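Local coordinates for protein isoprenyl transferase (PDB 2D2R) that probably catalyses condensation of isopentenyl diphosphate with allylic diphosphates, building the undecaprenyl diphosphate chain, at residues 104-109 and 181-186; 146-151 and 203-208. All blocks are in the same frame, centred on the assembly; numbering follows the deposited sequence.

Contact 1. Residues 104-109 and 181-186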
loop_
_atom_site.group_PDB
_atom_site.type_symbol
_atom_site.label_atom_id
_atom_site.label_comp_id
_atom_site.label_asym_id
_atom_site.label_seq_id
_atom_site.Cartn_x
_atom_site.Cartn_y
_atom_site.Cartn_z
ATOM N N ARG A 104 -25.640 -4.614 1.061
ATOM C CA ARG A 104 -25.581 -3.664 -0.044
ATOM C C ARG A 104 -24.451 -4.038 -1.011
ATOM O O ARG A 104 -23.386 -4.448 -0.562
ATOM C CB ARG A 104 -25.345 -2.273 0.489
ATOM C CG ARG A 104 -25.286 -1.282 -0.593
ATOM C CD ARG A 104 -25.260 0.105 -0.060
ATOM N NE ARG A 104 -25.298 0.994 -1.198
ATOM C CZ ARG A 104 -25.279 2.318 -1.121
ATOM N NH1 ARG A 104 -25.216 2.938 0.072
ATOM N NH2 ARG A 104 -25.351 3.018 -2.246
ATOM N N PHE A 105 -24.672 -3.872 -2.322
ATOM C CA PHE A 105 -23.662 -4.220 -3.298
ATOM C C PHE A 105 -22.985 -3.048 -3.979
ATOM O O PHE A 105 -23.617 -2.110 -4.419
ATOM C CB PHE A 105 -24.256 -5.138 -4.370
ATOM C CG PHE A 105 -23.331 -5.396 -5.531
ATOM C CD1 PHE A 105 -22.212 -6.229 -5.386
ATOM C CD2 PHE A 105 -23.563 -4.790 -6.761
ATOM C CE1 PHE A 105 -21.352 -6.447 -6.455
ATOM C CE2 PHE A 105 -22.705 -4.999 -7.841
ATOM C CZ PHE A 105 -21.594 -5.834 -7.682
ATOM N N ARG A 106 -21.666 -3.097 -4.068
ATOM C CA ARG A 106 -20.965 -2.031 -4.749
ATOM C C ARG A 106 -19.807 -2.604 -5.551
ATOM O O ARG A 106 -19.153 -3.524 -5.100
ATOM C CB ARG A 106 -20.466 -1.018 -3.722
ATOM C CG ARG A 106 -20.100 0.337 -4.294
ATOM C CD ARG A 106 -20.331 1.449 -3.227
ATOM N NE ARG A 106 -19.435 2.569 -3.471
ATOM C CZ ARG A 106 -19.345 3.649 -2.701
ATOM N NH1 ARG A 106 -20.113 3.777 -1.628
ATOM N NH2 ARG A 106 -18.457 4.593 -2.995
ATOM N N ALA A 107 -19.621 -2.102 -6.765
ATOM C CA ALA A 107 -18.513 -2.497 -7.631
ATOM C C ALA A 107 -17.532 -1.329 -7.739
ATOM O O ALA A 107 -17.960 -0.159 -7.792
ATOM C CB ALA A 107 -19.030 -2.815 -9.045
ATOM N N ILE A 108 -16.228 -1.646 -7.762
ATOM C CA ILE A 108 -15.189 -0.657 -7.961
ATOM C C ILE A 108 -14.255 -1.224 -9.005
ATOM O O ILE A 108 -14.129 -2.437 -9.173
ATOM C CB ILE A 108 -14.416 -0.295 -6.635
ATOM C CG1 ILE A 108 -13.676 -1.491 -6.040
ATOM C CG2 ILE A 108 -15.409 0.285 -5.627
ATOM C CD1 ILE A 108 -12.898 -1.134 -4.734
ATOM N N GLY A 109 -13.633 -0.341 -9.756
ATOM C CA GLY A 109 -12.759 -0.781 -10.808
ATOM C C GLY A 109 -13.167 0.021 -12.012
ATOM O O GLY A 109 -14.071 0.856 -11.919
ATOM N N ARG A 181 -15.450 6.346 -2.577
ATOM C CA ARG A 181 -15.921 7.505 -1.837
ATOM C C ARG A 181 -17.039 7.111 -0.845
ATOM O O ARG A 181 -17.882 6.228 -1.135
ATOM C CB ARG A 181 -16.407 8.563 -2.826
ATOM C CG ARG A 181 -17.608 8.151 -3.636
ATOM C CD ARG A 181 -17.793 9.189 -4.721
ATOM N NE ARG A 181 -18.501 10.387 -4.242
ATOM C CZ ARG A 181 -19.830 10.456 -4.052
ATOM N NH1 ARG A 181 -20.613 9.401 -4.291
ATOM N NH2 ARG A 181 -20.388 11.587 -3.625
ATOM N N ASN A 182 -17.020 7.724 0.330
ATOM C CA ASN A 182 -18.043 7.448 1.336
ATOM C C ASN A 182 -17.907 6.103 2.052
ATOM O O ASN A 182 -18.695 5.803 2.947
ATOM C CB ASN A 182 -19.451 7.552 0.717
ATOM C CG ASN A 182 -19.693 8.882 0.026
ATOM O OD1 ASN A 182 -19.315 9.950 0.526
ATOM N ND2 ASN A 182 -20.332 8.823 -1.125
ATOM N N LEU A 183 -16.941 5.264 1.675
ATOM C CA LEU A 183 -16.774 4.030 2.431
ATOM C C LEU A 183 -15.718 4.412 3.478
ATOM O O LEU A 183 -14.977 5.372 3.288
ATOM C CB LEU A 183 -16.240 2.901 1.555
ATOM C CG LEU A 183 -17.118 2.498 0.358
ATOM C CD1 LEU A 183 -16.366 1.445 -0.480
ATOM C CD2 LEU A 183 -18.474 1.957 0.865
ATOM N N PRO A 184 -15.655 3.694 4.594
ATOM C CA PRO A 184 -14.621 4.084 5.557
ATOM C C PRO A 184 -13.269 3.583 5.017
ATOM O O PRO A 184 -13.219 2.781 4.085
ATOM C CB PRO A 184 -15.029 3.371 6.835
ATOM C CG PRO A 184 -15.770 2.149 6.360
ATOM C CD PRO A 184 -16.436 2.525 5.034
ATOM N N GLU A 185 -12.178 4.059 5.604
ATOM C CA GLU A 185 -10.886 3.602 5.143
ATOM C C GLU A 185 -10.727 2.147 5.557
ATOM O O GLU A 185 -11.486 1.596 6.395
ATOM C CB GLU A 185 -9.736 4.443 5.758
ATOM C CG GLU A 185 -9.695 5.903 5.280
ATOM C CD GLU A 185 -9.487 6.057 3.750
ATOM O OE1 GLU A 185 -8.346 5.897 3.254
ATOM O OE2 GLU A 185 -10.467 6.375 3.048
ATOM N N VAL A 186 -9.741 1.492 4.964
ATOM C CA VAL A 186 -9.497 0.107 5.301
ATOM C C VAL A 186 -8.820 -0.055 6.664
ATOM O O VAL A 186 -7.800 0.614 6.922
ATOM C CB VAL A 186 -8.628 -0.556 4.237
ATOM C CG1 VAL A 186 -8.271 -1.965 4.706
ATOM C CG2 VAL A 186 -9.360 -0.575 2.924
#
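R106, on an edge strand of the parallel sheet, and L183, in the irregular run 181-186, are the closest backbone pair, yet their CA atoms stay 10.3 Å apart. In this alpha/beta fold of the cis-prenyltransferases the gap is bridged by the R106 side chain, which reaches a backbone carbonyl, and by L183: strand 104-108 is the outermost on its side of the sheet within the chain, and the loop leading into strand 188-191 runs past it. Nearly all the reaching is done by R106. With CG anti to the backbone N (chi1 -162°) and the chain extended out to NE, its guanidinium arrives beside the loop backbone. NH2 gives a hydrogen bond to R181 O, with an N-H...O angle of 154°; the modelled length of 2.5 Å is shorter than such a bond normally is and is doubtful as it stands. The donor lies in the carbonyl plane, on a lone pair, while the oxygen sits 15° out of the guanidinium plane. NH2 also donates to D179 O, so two carbonyls of the same loop share this nitrogen and help to hold the group's rotation. L183 slides past in the reverse direction and lays its branch over one guanidinium face, its CG 3.8 Å from R106 NH1; the same leucine also packs on V138 of the adjacent strand. L183 CD2 lies over the same face, 3.5 Å from R106 NH1.

Contact 2. Residues 146-151 and 203-208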
loop_
_atom_site.group_PDB
_atom_site.type_symbol
_atom_site.label_atom_id
_atom_site.label_comp_id
_atom_site.label_asym_id
_atom_site.label_seq_id
_atom_site.Cartn_x
_atom_site.Cartn_y
_atom_site.Cartn_z
ATOM N N LYS A 146 -3.621 2.244 -9.143
ATOM C CA LYS A 146 -3.108 3.345 -9.911
ATOM C C LYS A 146 -4.132 3.824 -10.906
ATOM O O LYS A 146 -4.262 5.013 -11.137
ATOM C CB LYS A 146 -1.827 2.970 -10.645
ATOM C CG LYS A 146 -0.687 2.830 -9.713
ATOM C CD LYS A 146 0.599 2.569 -10.532
ATOM C CE LYS A 146 1.828 2.530 -9.566
ATOM N NZ LYS A 146 3.069 2.429 -10.372
ATOM N N ASN A 147 -4.859 2.894 -11.526
ATOM C CA ASN A 147 -5.897 3.296 -12.470
ATOM C C ASN A 147 -7.010 4.030 -11.743
ATOM O O ASN A 147 -7.497 5.029 -12.229
ATOM C CB ASN A 147 -6.491 2.045 -13.195
ATOM C CG ASN A 147 -7.732 2.406 -14.051
ATOM O OD1 ASN A 147 -7.607 2.898 -15.160
ATOM N ND2 ASN A 147 -8.885 2.198 -13.514
ATOM N N GLU A 148 -7.432 3.553 -10.579
ATOM C CA GLU A 148 -8.481 4.263 -9.845
ATOM C C GLU A 148 -8.054 5.711 -9.555
ATOM O O GLU A 148 -8.827 6.647 -9.719
ATOM C CB GLU A 148 -8.823 3.573 -8.528
ATOM C CG GLU A 148 -9.968 4.249 -7.721
ATOM C CD GLU A 148 -10.101 3.688 -6.291
ATOM O OE1 GLU A 148 -9.110 3.095 -5.751
ATOM O OE2 GLU A 148 -11.192 3.846 -5.709
ATOM N N LEU A 149 -6.807 5.903 -9.124
ATOM C CA LEU A 149 -6.334 7.246 -8.841
ATOM C C LEU A 149 -6.269 8.092 -10.103
ATOM O O LEU A 149 -6.529 9.321 -10.071
ATOM C CB LEU A 149 -4.965 7.190 -8.137
ATOM C CG LEU A 149 -5.143 6.807 -6.651
ATOM C CD1 LEU A 149 -3.828 6.189 -6.064
ATOM C CD2 LEU A 149 -5.571 8.091 -5.851
ATOM N N SER A 150 -5.913 7.457 -11.223
ATOM C CA SER A 150 -5.839 8.156 -12.495
ATOM C C SER A 150 -7.221 8.638 -12.877
ATOM O O SER A 150 -7.362 9.714 -13.405
ATOM C CB SER A 150 -5.359 7.209 -13.604
ATOM O OG SER A 150 -4.014 6.857 -13.363
ATOM N N ARG A 151 -8.234 7.800 -12.665
ATOM C CA ARG A 151 -9.603 8.182 -13.016
ATOM C C ARG A 151 -10.091 9.254 -12.052
ATOM O O ARG A 151 -10.866 10.139 -12.442
ATOM C CB ARG A 151 -10.526 6.950 -13.002
ATOM C CG ARG A 151 -10.236 6.013 -14.177
ATOM C CD ARG A 151 -11.253 4.814 -14.251
ATOM N NE ARG A 151 -11.013 3.762 -13.249
ATOM C CZ ARG A 151 -11.716 3.596 -12.125
ATOM N NH1 ARG A 151 -12.708 4.411 -11.851
ATOM N NH2 ARG A 151 -11.416 2.626 -11.245
ATOM N N LEU A 203 -4.444 1.011 -2.527
ATOM C CA LEU A 203 -3.201 1.593 -1.962
ATOM C C LEU A 203 -3.518 2.819 -1.088
ATOM O O LEU A 203 -3.095 2.933 0.064
ATOM C CB LEU A 203 -2.271 1.939 -3.103
ATOM C CG LEU A 203 -1.888 0.764 -4.028
ATOM C CD1 LEU A 203 -1.047 1.244 -5.254
ATOM C CD2 LEU A 203 -1.042 -0.187 -3.252
ATOM N N TRP A 204 -4.325 3.710 -1.629
ATOM C CA TRP A 204 -4.716 4.909 -0.925
ATOM C C TRP A 204 -5.544 4.600 0.291
ATOM O O TRP A 204 -5.261 5.120 1.358
ATOM C CB TRP A 204 -5.488 5.818 -1.877
ATOM C CG TRP A 204 -6.023 7.089 -1.245
ATOM C CD1 TRP A 204 -7.130 7.216 -0.394
ATOM C CD2 TRP A 204 -5.550 8.408 -1.474
ATOM N NE1 TRP A 204 -7.342 8.540 -0.107
ATOM C CE2 TRP A 204 -6.397 9.289 -0.766
ATOM C CE3 TRP A 204 -4.490 8.941 -2.229
ATOM C CZ2 TRP A 204 -6.212 10.674 -0.786
ATOM C CZ3 TRP A 204 -4.310 10.294 -2.250
ATOM C CH2 TRP A 204 -5.169 11.158 -1.533
ATOM N N GLN A 205 -6.535 3.724 0.143
ATOM C CA GLN A 205 -7.445 3.425 1.236
ATOM C C GLN A 205 -6.878 2.600 2.369
ATOM O O GLN A 205 -7.433 2.586 3.421
ATOM C CB GLN A 205 -8.734 2.725 0.696
ATOM C CG GLN A 205 -9.385 3.576 -0.431
ATOM C CD GLN A 205 -8.880 3.320 -1.875
ATOM O OE1 GLN A 205 -7.735 2.909 -2.103
ATOM N NE2 GLN A 205 -9.755 3.638 -2.886
ATOM N N SER A 206 -5.767 1.918 2.122
ATOM C CA SER A 206 -5.143 1.064 3.122
ATOM C C SER A 206 -3.879 1.758 3.687
ATOM O O SER A 206 -3.052 1.075 4.247
ATOM C CB SER A 206 -4.751 -0.278 2.448
ATOM O OG SER A 206 -5.875 -0.864 1.744
ATOM N N SER A 207 -3.752 3.081 3.570
ATOM C CA SER A 207 -2.518 3.745 4.030
ATOM C C SER A 207 -2.171 3.446 5.490
ATOM O O SER A 207 -0.984 3.496 5.891
ATOM C CB SER A 207 -2.618 5.267 3.845
ATOM O OG SER A 207 -3.708 5.750 4.628
ATOM N N TYR A 208 -3.194 3.153 6.285
ATOM C CA TYR A 208 -2.942 2.834 7.696
ATOM C C TYR A 208 -3.553 1.534 8.170
ATOM O O TYR A 208 -3.649 1.234 9.385
ATOM C CB TYR A 208 -3.362 4.005 8.601
ATOM C CG TYR A 208 -2.414 5.217 8.526
ATOM C CD1 TYR A 208 -1.216 5.268 9.271
ATOM C CD2 TYR A 208 -2.744 6.325 7.735
ATOM C CE1 TYR A 208 -0.367 6.413 9.213
ATOM C CE2 TYR A 208 -1.916 7.454 7.684
ATOM C CZ TYR A 208 -0.742 7.478 8.414
ATOM O OH TYR A 208 0.060 8.608 8.279
#
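E148 and Q205 approach from opposite directions where helix 145-158 packs against the bend that precedes strand 210-213, the last strand in the sheet of this cis-prenyltransferase fold. The bend is a type I beta turn from W204 to S207, and at its start the backbones come within 8.4 Å, measured between the CA atoms of L149 and W204. The tight half of the contact is buried, and part of it is polar. E148 stretches straight out from the helix, while Q205 bends at chi2 (88°) and swings its amide round to face it. Q205 NE2 donates to E148 OE1 at 3.0 Å, almost straight at 171°, on the syn side of the carboxylate but 26° out of its plane. Both partners are gripped again: Y143 OH bonds to E148 OE1, and Q205 NE2 bonds to T180 OG1, so further protein partners help to hold the carboxylate and the amide. L149 and W204 belong to the same buried half; they cross at about a right angle and touch through a single pair of atoms, L149 CD2 to W204 CE3 at 3.9 Å, with I174 packing on both residues. The looser side is at the start of the segment, where K146 is partly exposed; its CB points away from the turn, and its ammonium makes a cation-pi contact with W204 of the second subunit, matched by the reciprocal pair. At the root of that lysine, K146 O accepts from S150 N at 3.0 Å and from S150 OG at 2.9 Å, on opposite faces of its carbonyl plane.

From the N terminus the chain passes 104-109, 146-151, 181-186 and 203-208, so the two contacts cross rather than nest. Contact 1 closes a loop of 71 residues, tying the edge strand to the approach to strand 188-191; contact 2 closes one of 51, tying helix 145-158 to the turn before strand 210-213. Their centres lie 12 Å apart. V186 N and Q205 O, 3.0 Å apart, probably form a hydrogen bond joining the second segments. D179 links the first segments: its OD1 accepts from G109 N and pairs with R151 NH2. The subunit interface is shared too, because E185 forms a salt bridge with K146 of the second subunit, while the reverse pair is long and weak.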